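Side-chain contact in Glyoxalase/bleomycin resistance protein/dioxygenase (Catenulispora acidiphila, PDB 4N04), which belongs to the glyoxalase/bleomycin resistance (vicinal oxygen chelate) superfamily and may act as a dioxygenase: residues Y101-P104 with D105-I109. The protein carries 1 engineered substitution. Residues are numbered along the deposited sequence; the frame is centred on the assembly and turned at random.
Sequences YLDP and DGSEI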
loop_
_atom_site.group_PDB
_atom_site.type_symbol
_atom_site.label_atom_id
_atom_site.label_comp_id
_atom_site.label_asym_id
_atom_site.label_seq_id
_atom_site.Cartn_x
_atom_site.Cartn_y
_atom_site.Cartn_z
ATOM N N TYR A 101 4.547 -3.506 5.340
ATOM C CA TYR A 101 5.357 -2.379 4.915
ATOM C C TYR A 101 5.032 -1.162 5.752
ATOM O O TYR A 101 3.884 -0.966 6.161
ATOM C CB TYR A 101 5.098 -2.072 3.443
ATOM C CG TYR A 101 5.612 -3.140 2.523
ATOM C CD1 TYR A 101 6.913 -3.090 2.025
ATOM C CD2 TYR A 101 4.812 -4.219 2.162
ATOM C CE1 TYR A 101 7.401 -4.083 1.179
ATOM C CE2 TYR A 101 5.295 -5.219 1.316
ATOM C CZ TYR A 101 6.586 -5.140 0.830
ATOM O OH TYR A 101 7.064 -6.119 -0.010
ATOM N N LEU A 102 6.041 -0.342 6.007
ATOM C CA LEU A 102 5.817 0.948 6.631
ATOM C C LEU A 102 6.076 2.051 5.614
ATOM O O LEU A 102 7.173 2.129 5.066
ATOM C CB LEU A 102 6.729 1.116 7.841
ATOM C CG LEU A 102 6.463 0.130 8.972
ATOM C CD1 LEU A 102 7.487 0.281 10.072
ATOM C CD2 LEU A 102 5.047 0.284 9.512
ATOM N N ASP A 103 5.069 2.892 5.358
ATOM C CA ASP A 103 5.224 4.035 4.442
ATOM C C ASP A 103 6.106 5.109 5.090
ATOM O O ASP A 103 6.424 4.995 6.278
ATOM C CB ASP A 103 3.852 4.550 3.919
ATOM C CG ASP A 103 3.100 5.466 4.902
ATOM O OD1 ASP A 103 3.600 5.827 5.988
ATOM O OD2 ASP A 103 1.965 5.855 4.551
ATOM N N PRO A 104 6.525 6.134 4.324
ATOM C CA PRO A 104 7.407 7.163 4.901
ATOM C C PRO A 104 6.925 7.802 6.214
ATOM O O PRO A 104 7.748 8.238 7.011
ATOM C CB PRO A 104 7.490 8.200 3.781
ATOM C CG PRO A 104 7.407 7.378 2.541
ATOM C CD PRO A 104 6.412 6.286 2.861
ATOM N N ASP A 105 5.624 7.821 6.457
ATOM C CA ASP A 105 5.101 8.364 7.713
ATOM C C ASP A 105 4.891 7.342 8.823
ATOM O O ASP A 105 4.644 7.716 9.973
ATOM C CB ASP A 105 3.794 9.105 7.464
ATOM C CG ASP A 105 4.001 10.367 6.658
ATOM O OD1 ASP A 105 4.555 11.337 7.212
ATOM O OD2 ASP A 105 3.619 10.386 5.473
ATOM N N GLY A 106 4.974 6.056 8.493
ATOM C CA GLY A 106 4.794 5.025 9.495
ATOM C C GLY A 106 3.482 4.257 9.431
ATOM O O GLY A 106 3.251 3.362 10.242
ATOM N N SER A 107 2.612 4.597 8.487
ATOM C CA SER A 107 1.404 3.814 8.295
ATOM C C SER A 107 1.773 2.397 7.852
ATOM O O SER A 107 2.812 2.187 7.219
ATOM C CB SER A 107 0.483 4.470 7.276
ATOM O OG SER A 107 -0.192 5.565 7.845
ATOM N N GLU A 108 0.920 1.435 8.194
ATOM C CA GLU A 108 1.176 0.021 7.926
ATOM C C GLU A 108 0.368 -0.480 6.740
ATOM O O GLU A 108 -0.861 -0.429 6.750
ATOM C CB GLU A 108 0.833 -0.822 9.159
ATOM C CG GLU A 108 1.670 -0.492 10.386
ATOM C CD GLU A 108 1.187 -1.188 11.668
ATOM O OE1 GLU A 108 0.211 -1.965 11.604
ATOM O OE2 GLU A 108 1.781 -0.953 12.747
ATOM N N ILE A 109 1.064 -0.950 5.716
ATOM C CA ILE A 109 0.409 -1.592 4.589
ATOM C C ILE A 109 0.796 -3.061 4.574
ATOM O O ILE A 109 1.937 -3.401 4.257
ATOM C CB ILE A 109 0.839 -0.967 3.232
ATOM C CG1 ILE A 109 0.836 0.554 3.317
ATOM C CG2 ILE A 109 -0.064 -1.448 2.113
ATOM C CD1 ILE A 109 -0.540 1.144 3.494
HETATM O O HOH W 1 0.919 7.661 6.358
#
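Asp103 OD1 accepts the backbone N-H of Ser107 at 3.0 Å. That N-H comes from above the carboxylate plane, 58° out of it. Two weak bonds reach the same oxygen, from Asp105 N and Gly106 N. CG sits between the backbone N and the carbonyl carbon (chi1 80°), which folds the carboxylate over the turn. The N-H groups probably offset its charge, although the like-charged Asp105 OD2, itself bonded to Gly15 N, is not far away. A water at 2.8 Å donates to Asp103 OD2 and accepts from Ser107 OG, also at 2.8 Å. Asp103 OD2 is bonded to Tyr24 OH as well, and Ser107 OG to Ala63 N.

Asp103 to Gly106 form a type I beta turn, closed by Gly106 N, whose straighter bond is to Asp103 O at 2.9 Å. At phi 107° the carbonyl O of Asp105 takes the space a beta carbon of Gly106 would need. Asp103 N bonds to Ser107 O. Beyond it, Tyr101 and Ile109 are an antiparallel hydrogen-bonded pair, with Tyr101 N to Ile109 O at 2.8 Å and Ile109 N to Tyr101 O at 2.9 Å. This is a 3:5 hairpin, a type I turn with a G1 bulge at Gly106 and Ser107.

Leu102 and Glu108 are the adjacent non-hydrogen-bonded pair and lie side by side, with Leu102 CD2 3.6 Å from Glu108 CG. On the other face of the sheet, Tyr101 CB is 4.4 Å from Ile109 CB.

The hairpin joins strands 97-102 and 108-113, the two central strands of a four-stranded mixed sheet. Trp23 of helix 17-28 packs on Tyr101, Asp103 and Pro104, and Tyr101 also touches helix 72-81. Val12 of strand 8-14, in the other sheet, contacts Asp103 and Ser107.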